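PDB 3P6K: aminotransferase class I and II, which probably catalyses pyridoxal-phosphate-dependent transfer of amino groups, as a dimeric member of the class I and II aminotransferase family. Local coordinates for residues 22-27 against 359-364; 309-314 against 346-351; 296-301 against 366-371; 279-284 against 303-308; 29-34 against 225-230. All coordinates share one frame; numbering follows the deposited sequence.

Contact 1 of 5, residues 22-27 against 359-364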
# COMPACT_ATOMS: atom_id res chain seq x y z
N TYR B 22 -3.79 -26.28 11.93
CA TYR B 22 -2.33 -26.14 12.17
C TYR B 22 -1.66 -25.53 10.93
O TYR B 22 -1.33 -26.23 9.99
CB TYR B 22 -1.71 -27.50 12.56
CG TYR B 22 -2.50 -28.26 13.63
CD1 TYR B 22 -2.68 -27.74 14.92
CD2 TYR B 22 -3.06 -29.51 13.36
CE1 TYR B 22 -3.44 -28.44 15.92
CE2 TYR B 22 -3.79 -30.22 14.34
CZ TYR B 22 -3.97 -29.68 15.61
OH TYR B 22 -4.68 -30.38 16.57
N ASP B 23 -1.48 -24.22 10.94
CA ASP B 23 -0.94 -23.45 9.81
C ASP B 23 0.56 -23.40 9.86
O ASP B 23 1.14 -22.59 10.57
CB ASP B 23 -1.53 -22.03 9.77
CG ASP B 23 -1.02 -21.19 8.58
OD1 ASP B 23 -0.24 -21.65 7.72
OD2 ASP B 23 -1.43 -20.00 8.52
N ILE B 24 1.19 -24.28 9.09
CA ILE B 24 2.64 -24.32 8.97
C ILE B 24 3.01 -23.92 7.57
O ILE B 24 4.01 -24.41 7.07
CB ILE B 24 3.25 -25.69 9.43
CG1 ILE B 24 2.67 -26.88 8.65
CG2 ILE B 24 3.01 -25.86 10.92
CD1 ILE B 24 3.21 -28.19 9.06
N ALA B 25 2.23 -23.03 6.94
CA ALA B 25 2.46 -22.59 5.55
C ALA B 25 3.28 -21.31 5.42
O ALA B 25 3.65 -20.93 4.30
CB ALA B 25 1.11 -22.41 4.80
N GLY B 26 3.59 -20.65 6.54
CA GLY B 26 4.40 -19.43 6.55
C GLY B 26 3.65 -18.15 6.83
O GLY B 26 4.27 -17.11 6.78
N VAL B 27 2.33 -18.21 7.07
CA VAL B 27 1.53 -17.02 7.41
C VAL B 27 1.58 -16.74 8.91
O VAL B 27 1.60 -15.56 9.31
CB VAL B 27 0.05 -17.13 6.91
CG1 VAL B 27 -0.82 -15.97 7.45
CG2 VAL B 27 0.02 -17.16 5.39
N LYS B 359 2.05 -30.41 16.49
CA LYS B 359 0.81 -31.07 16.05
C LYS B 359 0.70 -31.18 14.52
O LYS B 359 0.26 -32.21 14.01
CB LYS B 359 -0.41 -30.44 16.70
CG LYS B 359 -0.50 -30.75 18.19
CD LYS B 359 -1.74 -30.11 18.81
CE LYS B 359 -1.85 -30.35 20.31
NZ LYS B 359 -2.95 -29.47 20.88
N GLY B 360 1.12 -30.14 13.81
CA GLY B 360 1.19 -30.15 12.34
C GLY B 360 2.06 -31.31 11.82
O GLY B 360 1.62 -32.08 10.97
N LEU B 361 3.24 -31.47 12.41
CA LEU B 361 4.19 -32.49 12.01
C LEU B 361 3.75 -33.90 12.39
O LEU B 361 4.05 -34.82 11.65
CB LEU B 361 5.61 -32.18 12.54
CG LEU B 361 6.32 -30.90 12.04
CD1 LEU B 361 7.73 -30.78 12.66
CD2 LEU B 361 6.41 -30.83 10.53
N GLU B 362 3.08 -34.05 13.54
CA GLU B 362 2.53 -35.34 13.97
C GLU B 362 1.47 -35.84 13.00
O GLU B 362 1.47 -37.01 12.64
CB GLU B 362 1.95 -35.27 15.40
CG GLU B 362 3.05 -35.24 16.47
CD GLU B 362 2.62 -34.77 17.86
OE1 GLU B 362 1.49 -34.23 18.04
OE2 GLU B 362 3.45 -34.94 18.79
N LYS B 363 0.58 -34.94 12.59
CA LYS B 363 -0.48 -35.27 11.64
C LYS B 363 0.10 -35.48 10.23
O LYS B 363 -0.40 -36.32 9.48
CB LYS B 363 -1.58 -34.20 11.65
CG LYS B 363 -2.33 -34.07 12.99
CD LYS B 363 -3.19 -35.30 13.33
CE LYS B 363 -4.17 -35.01 14.51
NZ LYS B 363 -5.25 -36.06 14.72
N LEU B 364 1.13 -34.72 9.86
CA LEU B 364 1.82 -34.92 8.58
C LEU B 364 2.47 -36.32 8.56
O LEU B 364 2.36 -37.02 7.56
CB LEU B 364 2.84 -33.81 8.30
CG LEU B 364 3.65 -33.87 6.99
CD1 LEU B 364 2.75 -34.17 5.79
CD2 LEU B 364 4.41 -32.54 6.77
O HOH W 1 -5.34 -29.03 18.80

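Contact 2 of 5, residues 309-314 against 346-351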
# COMPACT_ATOMS: atom_id res chain seq x y z
N SER B 309 11.11 -22.81 5.03
CA SER B 309 11.82 -24.00 4.56
C SER B 309 11.05 -24.54 3.40
O SER B 309 9.85 -24.23 3.24
CB SER B 309 11.97 -25.09 5.62
OG SER B 309 10.74 -25.68 6.01
N PHE B 310 11.75 -25.31 2.59
CA PHE B 310 11.20 -25.91 1.40
C PHE B 310 11.64 -27.37 1.53
O PHE B 310 12.82 -27.67 1.35
CB PHE B 310 11.71 -25.16 0.18
CG PHE B 310 10.86 -25.27 -1.07
CD1 PHE B 310 9.46 -25.05 -1.03
CD2 PHE B 310 11.46 -25.46 -2.30
CE1 PHE B 310 8.71 -25.09 -2.19
CE2 PHE B 310 10.71 -25.51 -3.48
CZ PHE B 310 9.32 -25.32 -3.42
N VAL B 311 10.68 -28.24 1.89
CA VAL B 311 10.91 -29.63 2.26
C VAL B 311 10.52 -30.58 1.13
O VAL B 311 9.41 -30.48 0.63
CB VAL B 311 10.07 -29.96 3.54
CG1 VAL B 311 10.23 -31.41 3.95
CG2 VAL B 311 10.47 -28.98 4.72
N LYS B 312 11.41 -31.49 0.76
CA LYS B 312 11.18 -32.48 -0.32
C LYS B 312 10.41 -33.66 0.25
O LYS B 312 10.81 -34.23 1.26
CB LYS B 312 12.51 -32.97 -0.91
CG LYS B 312 12.37 -33.90 -2.14
CD LYS B 312 13.71 -34.19 -2.90
CE LYS B 312 14.90 -34.56 -1.97
NZ LYS B 312 16.20 -34.94 -2.71
N ILE B 313 9.32 -34.04 -0.41
CA ILE B 313 8.47 -35.16 0.03
C ILE B 313 8.59 -36.25 -1.03
O ILE B 313 8.14 -36.05 -2.16
CB ILE B 313 7.01 -34.71 0.29
CG1 ILE B 313 6.99 -33.53 1.28
CG2 ILE B 313 6.14 -35.91 0.79
CD1 ILE B 313 5.61 -33.21 1.87
N ALA B 314 9.20 -37.38 -0.65
CA ALA B 314 9.50 -38.51 -1.55
C ALA B 314 8.30 -39.44 -1.70
O ALA B 314 8.30 -40.62 -1.25
CB ALA B 314 10.73 -39.28 -1.06
N VAL B 346 7.29 -28.74 -0.60
CA VAL B 346 6.26 -27.94 0.04
C VAL B 346 6.95 -26.87 0.88
O VAL B 346 8.03 -27.14 1.42
CB VAL B 346 5.35 -28.77 0.96
CG1 VAL B 346 4.59 -29.79 0.16
CG2 VAL B 346 6.12 -29.44 2.09
N ARG B 347 6.37 -25.68 0.95
CA ARG B 347 6.88 -24.61 1.81
C ARG B 347 6.29 -24.88 3.16
O ARG B 347 5.04 -24.98 3.28
CB ARG B 347 6.48 -23.20 1.35
CG ARG B 347 7.20 -22.11 2.18
CD ARG B 347 6.89 -20.72 1.72
NE ARG B 347 5.60 -20.22 2.18
CZ ARG B 347 5.03 -19.09 1.77
NH1 ARG B 347 5.59 -18.32 0.84
NH2 ARG B 347 3.85 -18.74 2.27
N LEU B 348 7.15 -25.01 4.16
CA LEU B 348 6.76 -25.26 5.53
C LEU B 348 7.37 -24.12 6.34
O LEU B 348 8.60 -24.00 6.39
CB LEU B 348 7.27 -26.63 5.96
CG LEU B 348 6.79 -27.28 7.26
CD1 LEU B 348 7.07 -28.78 7.23
CD2 LEU B 348 7.40 -26.61 8.52
N GLY B 349 6.51 -23.27 6.91
CA GLY B 349 6.91 -22.16 7.77
C GLY B 349 6.79 -22.64 9.20
O GLY B 349 5.76 -23.23 9.57
N PHE B 350 7.81 -22.39 10.00
CA PHE B 350 7.88 -22.89 11.36
C PHE B 350 8.14 -21.82 12.42
O PHE B 350 8.51 -22.15 13.54
CB PHE B 350 8.89 -24.04 11.42
CG PHE B 350 10.26 -23.63 10.99
CD1 PHE B 350 10.63 -23.69 9.64
CD2 PHE B 350 11.17 -23.17 11.92
CE1 PHE B 350 11.89 -23.31 9.23
CE2 PHE B 350 12.42 -22.77 11.52
CZ PHE B 350 12.78 -22.85 10.17
N ALA B 351 7.87 -20.55 12.09
CA ALA B 351 7.90 -19.43 13.08
C ALA B 351 6.58 -19.35 13.89
O ALA B 351 6.41 -18.42 14.67
CB ALA B 351 8.15 -18.08 12.38

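Contact 3 of 5, residues 296-301 against 366-371. With SO4 (sulfate ion), chain H.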
# COMPACT_ATOMS: atom_id res chain seq x y z
N PRO B 296 11.48 -40.96 7.16
CA PRO B 296 12.21 -41.41 5.95
C PRO B 296 11.74 -40.85 4.59
O PRO B 296 12.53 -40.83 3.66
CB PRO B 296 12.04 -42.94 6.01
CG PRO B 296 10.75 -43.13 6.67
CD PRO B 296 10.67 -42.06 7.72
N LEU B 297 10.50 -40.40 4.48
CA LEU B 297 9.97 -39.82 3.22
C LEU B 297 10.26 -38.30 3.05
O LEU B 297 9.93 -37.73 2.00
CB LEU B 297 8.46 -40.11 3.11
CG LEU B 297 8.06 -41.59 2.99
CD1 LEU B 297 6.53 -41.77 3.06
CD2 LEU B 297 8.64 -42.22 1.71
N VAL B 298 10.88 -37.65 4.06
CA VAL B 298 11.14 -36.21 3.96
C VAL B 298 12.63 -35.87 4.17
O VAL B 298 13.34 -36.51 4.99
CB VAL B 298 10.25 -35.37 4.89
CG1 VAL B 298 8.76 -35.82 4.78
CG2 VAL B 298 10.74 -35.43 6.34
N SER B 299 13.07 -34.87 3.41
CA SER B 299 14.44 -34.33 3.46
C SER B 299 14.44 -32.88 2.97
O SER B 299 13.50 -32.44 2.29
CB SER B 299 15.39 -35.16 2.60
OG SER B 299 15.03 -35.11 1.23
N TYR B 300 15.49 -32.14 3.33
CA TYR B 300 15.65 -30.75 2.87
C TYR B 300 17.06 -30.23 2.98
O TYR B 300 17.91 -30.86 3.61
CB TYR B 300 14.67 -29.82 3.63
CG TYR B 300 14.94 -29.42 5.08
CD1 TYR B 300 15.78 -30.12 5.94
CD2 TYR B 300 14.19 -28.35 5.63
CE1 TYR B 300 15.95 -29.71 7.30
CE2 TYR B 300 14.36 -27.94 6.98
CZ TYR B 300 15.23 -28.62 7.80
OH TYR B 300 15.35 -28.23 9.10
N ILE B 301 17.28 -29.09 2.31
CA ILE B 301 18.48 -28.27 2.49
C ILE B 301 18.03 -27.37 3.63
O ILE B 301 17.14 -26.51 3.43
CB ILE B 301 18.80 -27.39 1.25
CG1 ILE B 301 19.07 -28.25 0.01
CG2 ILE B 301 20.00 -26.45 1.56
CD1 ILE B 301 20.27 -29.11 0.13
N GLN B 366 1.52 -39.01 10.29
CA GLN B 366 0.42 -39.96 10.16
C GLN B 366 -0.02 -40.08 8.71
O GLN B 366 -0.12 -41.18 8.20
CB GLN B 366 -0.80 -39.55 10.97
CG GLN B 366 -0.74 -39.92 12.45
CD GLN B 366 -2.07 -39.61 13.14
OE1 GLN B 366 -2.12 -38.75 14.02
NE2 GLN B 366 -3.15 -40.27 12.70
N PHE B 367 -0.25 -38.93 8.08
CA PHE B 367 -0.66 -38.86 6.69
C PHE B 367 0.33 -39.52 5.74
O PHE B 367 -0.08 -40.23 4.82
CB PHE B 367 -0.87 -37.41 6.27
CG PHE B 367 -1.46 -37.24 4.92
CD1 PHE B 367 -2.80 -37.57 4.69
CD2 PHE B 367 -0.71 -36.75 3.86
CE1 PHE B 367 -3.37 -37.41 3.44
CE2 PHE B 367 -1.30 -36.57 2.59
CZ PHE B 367 -2.62 -36.90 2.39
N LEU B 368 1.63 -39.28 5.97
CA LEU B 368 2.70 -39.90 5.17
C LEU B 368 2.72 -41.45 5.23
O LEU B 368 3.22 -42.05 4.31
CB LEU B 368 4.09 -39.33 5.51
CG LEU B 368 4.38 -37.92 4.95
CD1 LEU B 368 5.55 -37.27 5.66
CD2 LEU B 368 4.57 -37.95 3.43
N ARG B 369 2.16 -42.06 6.28
CA ARG B 369 2.04 -43.52 6.41
C ARG B 369 1.19 -44.13 5.27
O ARG B 369 1.40 -45.28 4.92
CB ARG B 369 1.46 -43.97 7.77
CG ARG B 369 2.11 -43.45 9.07
CD ARG B 369 3.48 -44.02 9.44
NE ARG B 369 4.56 -43.83 8.45
CZ ARG B 369 5.38 -42.77 8.31
NH1 ARG B 369 5.29 -41.68 9.10
NH2 ARG B 369 6.31 -42.79 7.34
N ARG B 370 0.26 -43.36 4.70
CA ARG B 370 -0.53 -43.80 3.52
C ARG B 370 0.31 -44.14 2.28
O ARG B 370 -0.21 -44.79 1.37
CB ARG B 370 -1.54 -42.72 3.11
CG ARG B 370 -2.65 -42.48 4.13
CD ARG B 370 -3.21 -41.07 4.04
NE ARG B 370 -4.21 -40.84 3.00
CZ ARG B 370 -5.46 -40.37 3.17
NH1 ARG B 370 -5.97 -40.05 4.36
NH2 ARG B 370 -6.22 -40.21 2.09
N PHE B 371 1.56 -43.66 2.23
CA PHE B 371 2.49 -43.86 1.11
C PHE B 371 3.57 -44.90 1.35
O PHE B 371 4.43 -45.05 0.51
CB PHE B 371 3.12 -42.51 0.74
CG PHE B 371 2.11 -41.48 0.38
CD1 PHE B 371 1.58 -41.44 -0.90
CD2 PHE B 371 1.62 -40.60 1.34
CE1 PHE B 371 0.59 -40.51 -1.24
CE2 PHE B 371 0.62 -39.67 1.01
CZ PHE B 371 0.11 -39.62 -0.28
S SO4 H . -4.81 -40.46 7.75
O1 SO4 H . -3.58 -39.82 8.20
O2 SO4 H . -5.59 -39.59 6.89
O3 SO4 H . -4.50 -41.72 7.07
O4 SO4 H . -5.63 -40.78 8.90

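Contact 4 of 5, residues 279-284 against 303-308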
# COMPACT_ATOMS: atom_id res chain seq x y z
N HIS B 279 14.94 -17.42 20.01
CA HIS B 279 14.58 -18.58 20.83
C HIS B 279 13.47 -19.40 20.15
O HIS B 279 13.59 -20.60 20.02
CB HIS B 279 14.26 -18.18 22.28
CG HIS B 279 15.49 -17.88 23.10
ND1 HIS B 279 15.77 -18.52 24.28
CD2 HIS B 279 16.54 -17.06 22.86
CE1 HIS B 279 16.91 -18.07 24.77
NE2 HIS B 279 17.41 -17.19 23.92
N ILE B 280 12.42 -18.73 19.66
CA ILE B 280 11.30 -19.40 18.96
C ILE B 280 11.81 -20.19 17.75
O ILE B 280 11.56 -21.37 17.60
CB ILE B 280 10.26 -18.38 18.47
CG1 ILE B 280 9.51 -17.77 19.65
CG2 ILE B 280 9.26 -19.04 17.49
CD1 ILE B 280 8.63 -16.57 19.22
N LEU B 281 12.56 -19.50 16.91
CA LEU B 281 13.11 -20.08 15.68
C LEU B 281 14.10 -21.24 15.94
O LEU B 281 14.02 -22.28 15.32
CB LEU B 281 13.77 -18.96 14.90
CG LEU B 281 13.69 -18.97 13.39
CD1 LEU B 281 13.56 -17.51 12.89
CD2 LEU B 281 14.87 -19.73 12.83
N GLU B 282 15.02 -21.05 16.87
CA GLU B 282 15.99 -22.12 17.22
C GLU B 282 15.29 -23.35 17.81
O GLU B 282 15.56 -24.48 17.37
CB GLU B 282 17.08 -21.60 18.16
CG GLU B 282 18.06 -20.66 17.45
CD GLU B 282 19.16 -20.15 18.37
OE1 GLU B 282 19.01 -20.24 19.61
OE2 GLU B 282 20.18 -19.65 17.85
N GLU B 283 14.40 -23.11 18.80
CA GLU B 283 13.61 -24.19 19.41
C GLU B 283 12.77 -24.91 18.33
O GLU B 283 12.82 -26.13 18.25
CB GLU B 283 12.71 -23.72 20.58
CG GLU B 283 13.42 -23.48 21.97
CD GLU B 283 12.47 -23.61 23.22
OE1 GLU B 283 11.21 -23.64 23.08
OE2 GLU B 283 12.99 -23.68 24.36
N ASN B 284 12.06 -24.14 17.49
CA ASN B 284 11.24 -24.72 16.40
C ASN B 284 12.06 -25.39 15.30
O ASN B 284 11.66 -26.45 14.80
CB ASN B 284 10.22 -23.71 15.80
CG ASN B 284 9.12 -23.37 16.75
OD1 ASN B 284 9.17 -23.72 17.95
ND2 ASN B 284 8.12 -22.67 16.24
N PRO B 303 17.31 -24.58 6.13
CA PRO B 303 17.46 -23.13 5.91
C PRO B 303 18.53 -22.49 6.84
O PRO B 303 18.88 -23.08 7.88
CB PRO B 303 16.05 -22.61 6.22
CG PRO B 303 15.51 -23.56 7.18
CD PRO B 303 16.07 -24.88 6.84
N ALA B 304 19.03 -21.29 6.49
CA ALA B 304 20.09 -20.61 7.28
C ALA B 304 19.49 -19.95 8.51
O ALA B 304 19.60 -18.73 8.67
CB ALA B 304 20.83 -19.57 6.38
N VAL B 305 18.87 -20.74 9.39
CA VAL B 305 18.13 -20.25 10.59
C VAL B 305 17.23 -19.05 10.25
O VAL B 305 17.32 -17.94 10.82
CB VAL B 305 19.05 -20.00 11.82
CG1 VAL B 305 18.21 -19.96 13.11
CG2 VAL B 305 20.07 -21.08 11.93
N VAL B 306 16.36 -19.35 9.31
CA VAL B 306 15.35 -18.47 8.75
C VAL B 306 14.04 -19.25 8.91
O VAL B 306 14.05 -20.47 8.79
CB VAL B 306 15.76 -18.21 7.24
CG1 VAL B 306 14.70 -17.69 6.41
CG2 VAL B 306 17.00 -17.28 7.22
N SER B 307 12.92 -18.56 9.12
CA SER B 307 11.66 -19.23 9.44
C SER B 307 10.90 -19.88 8.26
O SER B 307 9.79 -20.30 8.45
CB SER B 307 10.73 -18.26 10.17
OG SER B 307 10.10 -17.37 9.28
N THR B 308 11.48 -19.93 7.04
CA THR B 308 10.82 -20.58 5.90
C THR B 308 11.73 -21.73 5.49
O THR B 308 12.95 -21.68 5.72
CB THR B 308 10.46 -19.59 4.73
OG1 THR B 308 9.72 -20.29 3.70
CG2 THR B 308 11.70 -18.95 4.12

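Contact 5 of 5, residues 29-34 against 225-230. With SO4 (sulfate ion), chain G.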
# COMPACT_ATOMS: atom_id res chain seq x y z
N ILE B 29 3.38 -16.39 12.25
CA ILE B 29 4.78 -16.03 12.64
C ILE B 29 4.94 -15.57 14.12
O ILE B 29 5.88 -14.85 14.45
CB ILE B 29 5.40 -15.01 11.61
CG1 ILE B 29 4.55 -13.72 11.51
CG2 ILE B 29 5.60 -15.69 10.20
CD1 ILE B 29 4.89 -12.92 10.23
N SER B 30 4.04 -16.06 14.98
CA SER B 30 4.01 -15.76 16.39
C SER B 30 4.00 -14.24 16.57
O SER B 30 4.87 -13.69 17.21
CB SER B 30 5.16 -16.45 17.12
OG SER B 30 5.06 -17.85 16.99
N SER B 31 3.00 -13.60 15.97
CA SER B 31 2.86 -12.15 16.00
C SER B 31 2.66 -11.62 17.42
O SER B 31 2.00 -12.25 18.25
CB SER B 31 1.72 -11.71 15.10
OG SER B 31 1.93 -12.10 13.73
N LEU B 32 3.27 -10.48 17.70
CA LEU B 32 3.13 -9.83 18.99
C LEU B 32 1.78 -9.15 19.16
O LEU B 32 1.18 -8.67 18.19
CB LEU B 32 4.20 -8.76 19.14
CG LEU B 32 5.62 -9.25 19.41
CD1 LEU B 32 6.62 -8.17 19.14
CD2 LEU B 32 5.71 -9.72 20.83
N THR B 33 1.31 -9.15 20.41
CA THR B 33 0.18 -8.34 20.82
C THR B 33 0.86 -7.09 21.37
O THR B 33 2.07 -7.10 21.69
CB THR B 33 -0.68 -8.96 21.95
OG1 THR B 33 0.15 -9.10 23.12
CG2 THR B 33 -1.26 -10.31 21.53
N LEU B 34 0.10 -6.02 21.50
CA LEU B 34 0.63 -4.76 22.05
C LEU B 34 1.04 -4.98 23.50
O LEU B 34 2.08 -4.46 23.93
CB LEU B 34 -0.39 -3.62 21.90
CG LEU B 34 0.14 -2.21 21.74
CD1 LEU B 34 1.03 -2.11 20.46
CD2 LEU B 34 -1.05 -1.21 21.70
N SER B 225 7.88 -9.75 14.11
CA SER B 225 6.57 -10.21 14.56
C SER B 225 5.42 -9.17 14.62
O SER B 225 4.50 -9.30 15.45
CB SER B 225 6.72 -10.94 15.92
OG SER B 225 7.60 -12.04 15.81
N LEU B 226 5.42 -8.20 13.71
CA LEU B 226 4.40 -7.16 13.68
C LEU B 226 3.82 -6.94 12.28
O LEU B 226 3.73 -5.80 11.82
CB LEU B 226 5.01 -5.88 14.27
CG LEU B 226 5.41 -5.89 15.75
CD1 LEU B 226 6.45 -4.77 16.02
CD2 LEU B 226 4.16 -5.73 16.66
N PRO B 227 3.38 -8.00 11.60
CA PRO B 227 2.77 -7.74 10.27
C PRO B 227 1.53 -6.84 10.27
O PRO B 227 1.30 -6.13 9.31
CB PRO B 227 2.43 -9.13 9.74
CG PRO B 227 2.50 -10.04 10.87
CD PRO B 227 3.32 -9.43 11.96
N GLY B 228 0.77 -6.85 11.37
CA GLY B 228 -0.44 -6.06 11.51
C GLY B 228 -0.36 -4.55 11.53
O GLY B 228 -1.40 -3.89 11.43
N ILE B 229 0.85 -3.99 11.64
CA ILE B 229 1.06 -2.54 11.54
C ILE B 229 1.41 -2.10 10.11
O ILE B 229 1.37 -0.92 9.85
CB ILE B 229 2.06 -1.97 12.59
CG1 ILE B 229 3.48 -2.51 12.43
CG2 ILE B 229 1.50 -2.14 14.03
CD1 ILE B 229 4.51 -1.88 13.41
N ARG B 230 1.72 -3.05 9.20
CA ARG B 230 2.09 -2.79 7.80
C ARG B 230 3.17 -1.68 7.71
O ARG B 230 2.92 -0.60 7.19
CB ARG B 230 0.86 -2.40 6.97
CG ARG B 230 -0.42 -3.21 7.16
CD ARG B 230 -0.32 -4.67 6.86
NE ARG B 230 0.25 -4.97 5.56
CZ ARG B 230 1.40 -5.59 5.32
NH1 ARG B 230 2.21 -6.06 6.30
NH2 ARG B 230 1.76 -5.76 4.05
S SO4 G . 0.26 -15.42 14.22
O1 SO4 G . 0.06 -14.68 15.45
O2 SO4 G . -1.02 -15.57 13.60
O3 SO4 G . 1.22 -14.69 13.36
O4 SO4 G . 0.77 -16.71 14.57

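Contact 1 of 5, residues 22-27 against 359-364
Tyr22 lays its ring against the side of Lys359, whose CB sits over one face of it, 3.8 Å from the ring centroid and 15° off the normal: a CH-pi contact displaced toward the rim. Farther along the same lysine, CD comes 3.7 Å from Tyr22 OH. The chain then runs on extended past the phenol, and a water lying in the ring plane bridges the two polar ends, 2.7 Å from Tyr22 OH and 3.2 Å from Lys359 NZ, from which it accepts a hydrogen bond. At the root of the tyrosine side chain, Gly360 CA lies 3.9 Å from Tyr22 CB, and Ile24 CD1 approaches the same CA. Ile24 CD1 also meets Leu361 CD2 at 4.4 Å, a looser touch on the buried side. Lys359 NZ is steadied by a salt bridge to Glu355 one turn earlier in the helix. Tyr22 is tied by backbone bonds to Gly331 and Leu333, which set its strand beside strand 332-333. Just beyond, Asp23 OD1 accepts from Ala25 N at 2.9 Å, an Asx turn that bends the chain after the strand. The arrangement fits the small domain of fold-type I aminotransferases, where a segment from near the N-terminus joins the C-terminal part of the chain, here along helix 354-368.

Contact 2 of 5, residues 309-314 against 346-351
Arg347 and Phe310 form a non-hydrogen-bonded pair in the antiparallel sheet of the small domain, flanked by the hydrogen-bonded pair Val311 with Val346. Between these last two, Val311 N gives a straight bond to Val346 O (2.9 Å), and Val346 N returns one to Val311 O. Along the arginine, CB passes 4.0 Å from Ser309 O and CG, anti to the backbone N (chi1 -173°), 3.6 Å from it. Beyond CD the chain bends at chi3 (79°), turning its end away from the strand pair; NE then donates to Ala25 O, and NH1 to Asn165 OD1. The Phe310 ring stands on the same face of the sheet and turns an edge toward the Arg347 backbone, meeting Tyr345, Trp140 and Phe340 farther out. On the other face, Ile313 CD1 packs at about a right angle against Val346 CG2, 3.8 Å away, while Val311 CG2 touches Leu348 CB. Here Ser309 OG, in the crowded position between its N and carbonyl carbon, donates to Leu348 O at 2.7 Å, and Ser309 N donates weakly to the same oxygen. Leu348 N answers with a sound bond to Ser309 O (3.0 Å, 161°), coming from above the carbonyl plane and not on a lone pair. An unknown ligand, probably from the crystallisation liquor, lies about 5 Å from the Arg347 side chain. Backbone and amide oxygens thus hold the guanidinium beside what may be a pocket, consistent with the carboxylate-binding arginine of related aminotransferases.

Contact 3 of 5, residues 296-301 against 366-371
Val298 and Leu368 make the dense part of this contact: CG1 of the valine lies 3.6 Å from CD1 of the leucine, the two buried side chains meeting at a slant. Next to them Leu297, its CG anti to the carbonyl carbon (chi1 -65°), pushes a single methyl onto the helix. That CD1 comes 3.5 Å from Leu368 O, 4.2 Å from Leu368 CB and 4.2 Å from Phe371 CB. The carbonyl it rests on is already used within the chain, accepting from Phe371 N three residues on. Strand 298-300 is an outer strand of the four-stranded antiparallel sheet of the small domain, and the contact pins its start to the C-terminal part of helix 354-368; Val298 also packs on Trp291 and Ile292 of helix 270-294, and Leu368 on Ile313 and Phe322. Toward solvent the fit is slacker. Arg369 folds back so that NH2 comes only to 4.4 Å from Leu297 CD1 and as far from Pro296 CD, held by salt bridges to Glu295 and Asp372 rather than by these carbons. Arg370 points away from the strand to a sulfate, probably from the crystallisation liquor. Its NH1 gives O2 of that ion a bent bond (2.6 Å, 134°) near the guanidinium plane, with Phe367 CE1 over one face of the group. His330 NE2 holds the same sulfate.

Contact 4 of 5, residues 279-284 against 303-308
Helix 270-294, the long helix of the aminotransferase chain, rests Leu281 on the loop that joins strands 298-300 and 308-313, with Val305 as its chief neighbour. The two methyls of the leucine part company. CD2 goes to Val305 CG1 at 3.4 Å, closer than carbons normally pack, and also faces Val306 N at 3.8 Å; CD1 goes to Ser307, 4.0 Å from both its N and its CB. Leu281 has neither torsion at a staggered value (chi1 -144°, chi2 144°), which leaves both its exact rotamer and the 3.4 Å approach of CD2 to Val305 CG1 doubtful. The loop reaches the helix through a tight bend. Ala304 is the centre of an inverse gamma turn, closed by a weak bond of 2.8 Å from Val305 N to Pro303 O, and Val305 follows with left-handed backbone angles. Bonds to the surrounding chain secure the bend, from Ala304 to Gly168 and Ser198 and from Val305 to Phe199. On the outer side, Glu282 brushes Val305 CG1 with its CG, 4.4 Å away, while its carboxylate OE2 forms a salt bridge with Arg278 one turn back along the helix.

Contact 5 of 5, residues 29-34 against 225-230
Leu32 N donates to Ser225 O in the carbonyl plane, a short, straight bond between the two loops (2.8 Å, 164°), and Ser31 CA adds a CH...O contact to that oxygen at 3.3 Å. The loop 225-230 belongs to the cofactor site of this fold-type I enzyme: Arg230 NH1 bonds to a phosphate oxygen of the pyridoxal-phosphate-modified lysine at position 222. Pro227 O lies near the guanidinium plane and offers a lone pair to the same NH1, 3.1 Å away, while taking a second bond from Arg230 N. NE and NH2 turn to backbone oxygens of Cys254 and Met252 of the second subunit, so the dimer partner fixes this arginine too. Apolar side chains flank the Leu32 bond. Ile29 CD1 ends against Pro227 CG, 3.8 Å away, and Leu32 CB touches Leu226 CD2 at 3.9 Å. Ser225 OG bonds only weakly to Ser30 O; Asn277 ND2 is its better partner. A sulfate, probably from the crystallisation liquor, sits in the turn of 29-31, held also by Ser28 OG and Asn58 ND2 of the second subunit. Ser31 OG stands beside its own N (chi1 -60°), and both meet the ion; O3 receives Ile29 N at 3.0 Å and Ser31 OG at 2.7 Å.

In the fold
Contacts 1 to 3 lie in the small domain, contact 4 at its border with the rest of the chain, and contact 5 where the N-terminal segment meets the loop just after the cofactor lysine, whose Arg230 binds the phosphate. Contact 1 is stitched to contact 2, centres 10 Å apart, by Ile24 O and Gly349 N at 2.8 Å. Contact 3 extends the sheet of contact 2 through Lys312 N to Ser299 O, also 2.8 Å. Phe350 O and Asn284 ND2 (2.8 Å) join contacts 2 and 4, and Ala351 O with Ser30 OG (2.7 Å) links contact 2 to contact 5. Contact 2 thus touches all the others. Contacts 3 and 5 are farthest apart, their centres 32 Å from each other.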